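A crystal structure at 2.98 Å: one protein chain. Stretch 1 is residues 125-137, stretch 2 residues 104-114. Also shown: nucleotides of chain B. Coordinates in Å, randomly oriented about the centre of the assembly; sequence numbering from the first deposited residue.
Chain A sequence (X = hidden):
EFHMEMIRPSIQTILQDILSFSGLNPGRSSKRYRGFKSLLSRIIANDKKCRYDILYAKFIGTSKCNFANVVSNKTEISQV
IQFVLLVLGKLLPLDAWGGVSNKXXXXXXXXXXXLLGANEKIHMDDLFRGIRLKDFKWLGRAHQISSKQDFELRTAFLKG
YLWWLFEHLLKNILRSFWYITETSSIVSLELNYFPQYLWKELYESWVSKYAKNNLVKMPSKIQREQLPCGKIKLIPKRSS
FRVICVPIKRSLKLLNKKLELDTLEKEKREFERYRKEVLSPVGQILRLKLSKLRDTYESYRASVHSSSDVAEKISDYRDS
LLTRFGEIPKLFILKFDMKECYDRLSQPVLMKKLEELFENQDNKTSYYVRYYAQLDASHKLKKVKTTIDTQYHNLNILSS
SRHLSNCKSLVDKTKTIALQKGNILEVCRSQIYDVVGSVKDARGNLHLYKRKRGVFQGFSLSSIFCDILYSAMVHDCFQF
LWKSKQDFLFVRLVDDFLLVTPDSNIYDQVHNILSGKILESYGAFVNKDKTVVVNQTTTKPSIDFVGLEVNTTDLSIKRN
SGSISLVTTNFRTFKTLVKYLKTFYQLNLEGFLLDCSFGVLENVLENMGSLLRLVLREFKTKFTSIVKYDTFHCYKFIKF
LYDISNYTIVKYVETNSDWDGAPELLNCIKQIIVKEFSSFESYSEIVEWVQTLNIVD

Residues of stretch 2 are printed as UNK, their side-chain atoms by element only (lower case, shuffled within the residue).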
# COMPACT_ATOMS: atom_id res chain seq x y z
N ASP A 125 -16.18 12.62 -14.08
CA ASP A 125 -16.85 13.91 -14.08
C ASP A 125 -15.87 15.06 -13.88
O ASP A 125 -16.07 16.15 -14.43
CB ASP A 125 -17.94 13.95 -13.01
CG ASP A 125 -19.20 13.19 -13.43
OD1 ASP A 125 -19.68 13.41 -14.56
OD2 ASP A 125 -19.70 12.38 -12.63
N ASP A 126 -14.80 14.83 -13.11
CA ASP A 126 -13.75 15.83 -12.96
C ASP A 126 -12.80 15.83 -14.15
O ASP A 126 -12.45 16.89 -14.68
CB ASP A 126 -12.97 15.59 -11.66
CG ASP A 126 -13.83 15.72 -10.43
OD1 ASP A 126 -14.78 16.53 -10.45
OD2 ASP A 126 -13.56 15.01 -9.44
N LEU A 127 -12.36 14.64 -14.57
CA LEU A 127 -11.36 14.54 -15.62
C LEU A 127 -11.88 15.05 -16.96
O LEU A 127 -11.12 15.63 -17.73
CB LEU A 127 -10.90 13.09 -15.75
CG LEU A 127 -9.63 12.84 -16.56
CD1 LEU A 127 -8.45 13.55 -15.92
CD2 LEU A 127 -9.36 11.35 -16.69
N PHE A 128 -13.17 14.85 -17.25
CA PHE A 128 -13.73 15.17 -18.55
C PHE A 128 -14.65 16.39 -18.50
O PHE A 128 -15.57 16.51 -19.30
CB PHE A 128 -14.47 13.97 -19.12
CG PHE A 128 -13.61 12.76 -19.29
CD1 PHE A 128 -12.25 12.88 -19.49
CD2 PHE A 128 -14.16 11.49 -19.25
CE1 PHE A 128 -11.45 11.77 -19.65
CE2 PHE A 128 -13.37 10.37 -19.41
CZ PHE A 128 -12.01 10.51 -19.61
N ARG A 129 -14.39 17.31 -17.57
CA ARG A 129 -15.22 18.49 -17.41
C ARG A 129 -14.68 19.64 -18.26
O ARG A 129 -13.49 19.70 -18.59
CB ARG A 129 -15.30 18.91 -15.94
CG ARG A 129 -14.10 19.68 -15.43
CD ARG A 129 -14.17 19.91 -13.92
NE ARG A 129 -15.49 20.36 -13.48
CZ ARG A 129 -16.33 19.61 -12.77
NH1 ARG A 129 -15.99 18.38 -12.42
NH2 ARG A 129 -17.51 20.09 -12.41
N GLY A 130 -15.58 20.56 -18.60
CA GLY A 130 -15.22 21.73 -19.37
C GLY A 130 -14.92 21.49 -20.83
O GLY A 130 -14.42 22.40 -21.51
N ILE A 131 -15.22 20.31 -21.35
CA ILE A 131 -14.97 19.98 -22.75
C ILE A 131 -16.22 20.29 -23.56
O ILE A 131 -17.32 19.80 -23.24
CB ILE A 131 -14.56 18.51 -22.91
CG1 ILE A 131 -13.20 18.27 -22.25
CG2 ILE A 131 -14.52 18.11 -24.37
CD1 ILE A 131 -12.72 16.84 -22.33
N ARG A 132 -16.07 21.09 -24.60
CA ARG A 132 -17.20 21.51 -25.43
C ARG A 132 -17.67 20.33 -26.28
O ARG A 132 -16.94 19.86 -27.16
CB ARG A 132 -16.81 22.69 -26.30
CG ARG A 132 -16.49 23.97 -25.53
CD ARG A 132 -17.67 24.42 -24.69
NE ARG A 132 -17.55 25.82 -24.28
CZ ARG A 132 -16.86 26.23 -23.22
NH1 ARG A 132 -16.22 25.35 -22.45
NH2 ARG A 132 -16.80 27.52 -22.92
N LEU A 133 -18.89 19.85 -26.02
CA LEU A 133 -19.46 18.78 -26.83
C LEU A 133 -19.75 19.24 -28.25
O LEU A 133 -19.67 18.43 -29.19
CB LEU A 133 -20.73 18.25 -26.17
CG LEU A 133 -21.50 17.15 -26.91
CD1 LEU A 133 -21.36 15.82 -26.19
CD2 LEU A 133 -22.96 17.54 -27.08
N LYS A 134 -20.10 20.52 -28.43
CA LYS A 134 -20.45 21.02 -29.76
C LYS A 134 -19.30 20.87 -30.75
O LYS A 134 -19.54 20.62 -31.94
CB LYS A 134 -20.86 22.49 -29.67
CG LYS A 134 -19.81 23.39 -29.02
CD LYS A 134 -19.99 24.85 -29.40
CE LYS A 134 -18.85 25.70 -28.85
NZ LYS A 134 -18.90 27.10 -29.33
N ASP A 135 -18.05 21.00 -30.28
CA ASP A 135 -16.90 20.96 -31.17
C ASP A 135 -16.62 19.57 -31.73
O ASP A 135 -15.84 19.45 -32.68
CB ASP A 135 -15.66 21.47 -30.44
CG ASP A 135 -15.81 22.91 -29.97
OD1 ASP A 135 -16.88 23.50 -30.23
OD2 ASP A 135 -14.87 23.43 -29.35
N PHE A 136 -17.24 18.52 -31.18
CA PHE A 136 -17.08 17.16 -31.70
C PHE A 136 -18.15 16.94 -32.76
O PHE A 136 -19.29 16.57 -32.46
CB PHE A 136 -17.18 16.14 -30.58
CG PHE A 136 -15.96 16.06 -29.71
CD1 PHE A 136 -15.79 16.93 -28.65
CD2 PHE A 136 -14.98 15.11 -29.95
CE1 PHE A 136 -14.67 16.86 -27.85
CE2 PHE A 136 -13.85 15.03 -29.15
CZ PHE A 136 -13.70 15.91 -28.10
N LYS A 137 -17.78 17.18 -34.02
CA LYS A 137 -18.75 17.08 -35.11
C LYS A 137 -19.10 15.63 -35.42
O LYS A 137 -20.24 15.32 -35.75
CB LYS A 137 -18.20 17.78 -36.35
CG LYS A 137 -17.91 19.25 -36.14
CD LYS A 137 -19.16 20.03 -35.77
CE LYS A 137 -18.85 21.50 -35.55
NZ LYS A 137 -20.07 22.31 -35.30
N UNK A 104 -6.37 21.63 -25.85
CA UNK A 104 -5.62 22.15 -24.71
C UNK A 104 -6.11 21.54 -23.40
O UNK A 104 -5.31 21.13 -22.55
c UNK A 104 -5.46 25.85 -25.87
c UNK A 104 -5.30 26.50 -27.23
c UNK A 104 -5.43 24.34 -25.99
c UNK A 104 -5.71 23.67 -24.65
n UNK A 104 -4.08 26.02 -27.94
N UNK A 105 -7.43 21.46 -23.23
CA UNK A 105 -7.99 20.89 -22.00
C UNK A 105 -7.65 19.41 -21.90
O UNK A 105 -7.23 18.92 -20.84
c UNK A 105 -11.29 22.93 -21.97
c UNK A 105 -9.82 22.61 -21.92
c UNK A 105 -9.51 21.12 -21.95
c UNK A 105 -10.11 20.43 -20.74
N UNK A 106 -7.82 18.66 -22.99
CA UNK A 106 -7.57 17.23 -22.96
C UNK A 106 -6.11 16.94 -22.67
O UNK A 106 -5.78 16.03 -21.90
c UNK A 106 -7.58 15.12 -24.34
c UNK A 106 -10.11 15.97 -25.63
c UNK A 106 -9.56 16.64 -24.39
c UNK A 106 -8.04 16.57 -24.27
N UNK A 107 -5.20 17.71 -23.27
CA UNK A 107 -3.78 17.53 -22.98
C UNK A 107 -3.47 17.83 -21.52
O UNK A 107 -2.65 17.14 -20.90
c UNK A 107 -2.74 17.85 -25.30
c UNK A 107 -1.67 18.61 -26.07
c UNK A 107 -1.37 17.94 -27.40
c UNK A 107 -2.93 18.41 -23.90
n UNK A 107 -0.25 18.62 -28.12
N UNK A 108 -4.11 18.85 -20.95
CA UNK A 108 -3.92 19.15 -19.53
C UNK A 108 -4.41 18.00 -18.66
O UNK A 108 -3.81 17.71 -17.61
c UNK A 108 -4.64 20.44 -19.16
o UNK A 108 -2.70 21.60 -19.91
o UNK A 108 -4.61 22.70 -19.88
c UNK A 108 -3.93 21.67 -19.69
N UNK A 109 -5.49 17.32 -19.07
CA UNK A 109 -6.00 16.21 -18.28
C UNK A 109 -5.14 14.96 -18.41
O UNK A 109 -5.14 14.12 -17.50
n UNK A 109 -11.09 18.66 -17.69
n UNK A 109 -8.90 19.00 -17.09
c UNK A 109 -10.11 19.48 -17.35
c UNK A 109 -8.38 17.10 -18.58
n UNK A 109 -10.34 20.78 -17.27
c UNK A 109 -8.53 17.59 -17.15
c UNK A 109 -7.45 15.90 -18.68
N UNK A 110 -4.41 14.82 -19.51
CA UNK A 110 -3.51 13.68 -19.66
C UNK A 110 -2.39 13.75 -18.62
O UNK A 110 -2.01 12.74 -18.02
c UNK A 110 -4.06 13.33 -22.08
c UNK A 110 -2.94 13.61 -21.09
c UNK A 110 -1.87 12.54 -21.19
N UNK A 111 -1.85 14.95 -18.39
CA UNK A 111 -0.81 15.11 -17.39
C UNK A 111 -1.35 14.79 -16.00
O UNK A 111 -0.66 14.18 -15.18
c UNK A 111 0.98 16.67 -16.54
c UNK A 111 0.17 16.87 -18.90
c UNK A 111 -0.22 16.53 -17.47
N UNK A 112 -2.60 15.17 -15.73
CA UNK A 112 -3.21 14.83 -14.45
C UNK A 112 -3.33 13.32 -14.28
O UNK A 112 -3.00 12.78 -13.22
o UNK A 112 -5.55 17.67 -14.43
c UNK A 112 -4.58 15.50 -14.34
c UNK A 112 -4.50 17.01 -14.28
o UNK A 112 -3.38 17.53 -14.08
N UNK A 113 -3.79 12.63 -15.33
CA UNK A 113 -3.98 11.19 -15.24
C UNK A 113 -2.66 10.45 -15.03
O UNK A 113 -2.60 9.48 -14.27
c UNK A 113 -4.70 10.69 -16.49
c UNK A 113 -4.25 6.98 -17.10
c UNK A 113 -6.34 7.31 -15.98
c UNK A 113 -4.95 9.21 -16.51
c UNK A 113 -4.03 8.34 -17.08
c UNK A 113 -5.41 6.46 -16.55
c UNK A 113 -6.11 8.68 -15.96
N UNK A 114 -1.60 10.90 -15.70
CA UNK A 114 -0.33 10.18 -15.66
C UNK A 114 0.40 10.34 -14.33
O UNK A 114 1.22 9.49 -13.98
c UNK A 114 0.58 10.65 -16.80
c UNK A 114 0.93 11.00 -19.25
c UNK A 114 0.14 10.24 -18.20
c UNK A 114 0.31 8.74 -18.38
P U B 59 -18.64 23.94 -19.60
OP1 U B 59 -17.43 24.34 -20.35
OP2 U B 59 -19.58 24.98 -19.11
O5' U B 59 -19.47 22.92 -20.50
C5' U B 59 -18.87 21.75 -21.02
C4' U B 59 -19.89 20.76 -21.51
O4' U B 59 -20.69 20.27 -20.40
C3' U B 59 -20.93 21.29 -22.49
O3' U B 59 -20.44 21.40 -23.81
C2' U B 59 -22.07 20.30 -22.33
O2' U B 59 -21.79 19.10 -23.03
C1' U B 59 -22.01 20.01 -20.83
N1 U B 59 -22.94 20.88 -20.07
C2 U B 59 -24.27 20.49 -19.99
O2 U B 59 -24.70 19.48 -20.51
N3 U B 59 -25.08 21.34 -19.27
C4 U B 59 -24.71 22.51 -18.64
O4 U B 59 -25.56 23.16 -18.03
C5 U B 59 -23.33 22.84 -18.76
C6 U B 59 -22.51 22.04 -19.46
P G B 60 -21.04 22.52 -24.80
OP1 G B 60 -20.30 22.43 -26.08
OP2 G B 60 -21.08 23.82 -24.07
O5' G B 60 -22.53 22.04 -25.05
C5' G B 60 -23.58 22.98 -25.23
C4' G B 60 -24.93 22.30 -25.13
O4' G B 60 -25.15 21.83 -23.78
C3' G B 60 -26.13 23.17 -25.42
O3' G B 60 -26.37 23.35 -26.80
C2' G B 60 -27.25 22.42 -24.70
O2' G B 60 -27.66 21.30 -25.46
C1' G B 60 -26.52 21.93 -23.46
N9 G B 60 -26.68 22.85 -22.32
C8 G B 60 -25.70 23.63 -21.74
N7 G B 60 -26.14 24.35 -20.75
C5 G B 60 -27.49 24.04 -20.66
C6 G B 60 -28.49 24.51 -19.77
O6 G B 60 -28.38 25.32 -18.85
N1 G B 60 -29.72 23.92 -20.03
C2 G B 60 -29.96 23.00 -21.02
N2 G B 60 -31.22 22.55 -21.12
N3 G B 60 -29.04 22.56 -21.86
C4 G B 60 -27.83 23.11 -21.62
P A B 58 -19.77 26.02 -14.50
OP1 A B 58 -18.61 26.89 -14.78
OP2 A B 58 -21.15 26.52 -14.75
O5' A B 58 -19.59 24.67 -15.31
C5' A B 58 -18.36 23.95 -15.27
C4' A B 58 -18.47 22.62 -15.96
O4' A B 58 -19.35 21.75 -15.21
C3' A B 58 -19.08 22.65 -17.36
O3' A B 58 -18.16 23.04 -18.35
C2' A B 58 -19.60 21.23 -17.52
O2' A B 58 -18.53 20.34 -17.84
C1' A B 58 -20.07 20.91 -16.10
N9 A B 58 -21.51 21.18 -15.92
C8 A B 58 -22.11 22.30 -15.41
N7 A B 58 -23.42 22.24 -15.39
C5 A B 58 -23.70 20.99 -15.93
C6 A B 58 -24.91 20.32 -16.18
N6 A B 58 -26.11 20.84 -15.91
N1 A B 58 -24.84 19.08 -16.72
C2 A B 58 -23.64 18.57 -16.99
N3 A B 58 -22.43 19.10 -16.80
C4 A B 58 -22.54 20.33 -16.26

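Position 104 carries four carbons in a row ending in a nitrogen, an unbranched chain out of reach of stretch 1. This is Lys 104, and its exposed place suits a long charged side chain.

Position 105 has four carbons, forked at the first, with one arm two carbons long. Its CA-to-CB bond points toward stretch 1, where the longer arm reaches the backbone of Gly 130 and a carbon lies near Ile 131. The fork at the first carbon and the unequal arms identify Ile 105, whose two arms let it meet both the Gly 130 backbone and the Ile 131 side chain. CD1 packs 3.2 Å from Gly 130 O, and CG2 lies 4.1 Å from Ile 131 CG1.

Position 106 repeats the pattern: four carbons, forked at the first, one arm of two carbons, lying near Ile 131 and Phe 136. It is Ile 106. The CA-to-CB bond runs sideways, but the end of the side chain comes nearer, so that CG1 stands 3.8 Å from Ile 131 CD1 and CD1 meets the ring edge of Phe 136, 4.4 Å from CZ. An apolar residue fits this buried site.

Position 107 is again four carbons in a row and a nitrogen, out of reach of stretch 1: Lys 107, a charged chain suited to a partly exposed place. Position 108 has two carbons, the second bearing two oxygens, also out of reach. This short carboxylate is Asp 108, at home on an exposed face of the helix.

Position 109 shows three carbons, a nitrogen, then a carbon carrying two more nitrogens, one of which approaches the carbonyl oxygens of both Leu 127 and Arg 129. Only a guanidinium fits, so this is Arg 109. NH1 donates to Arg 129 O at 2.8 Å and to Leu 127 O at 3.0 Å, both nearly straight, and both oxygens lie near the guanidinium plane, where its N-H bonds point. Nearer the backbone, CB packs 3.8 Å from Leu 127 CD1.

Positions 110 and 111 each have one carbon carrying two more, and neither touches stretch 1. They are Val 110, apolar as its buried site requires, its CA-to-CB bond pointing away, and Val 111, small, partly exposed and without a partner here.

Position 112 has two carbons, the second with two oxygens. Its CA-to-CB bond points toward stretch 1, but CB stays 4.6 Å from Leu 127 CD1 and the oxygens lie farther off. This is Asp 112, its carboxylate suiting a partly exposed place.

Position 113 is one carbon followed by a six-carbon ring, close to Leu 127. With no oxygen on the ring, it is Phe 113, which offers Leu 127 an apolar surface, CD1 lying 4.3 Å from Leu 127 CD2.

Position 114 has four carbons, forked at the second, out of reach of stretch 1: Leu 114, apolar and buried.

The contact thus joins apolar packing to a polar clasp. Leu 127 packs against Arg 109 and Phe 113, while Ile 131 packs on Ile 105 and Ile 106, and Phe 136 on Ile 106. Between these patches, Arg 109 gathers two carbonyls where stretch 1 leaves its helix.

Stretch 2 (104-114) KIIKDRVVDFL
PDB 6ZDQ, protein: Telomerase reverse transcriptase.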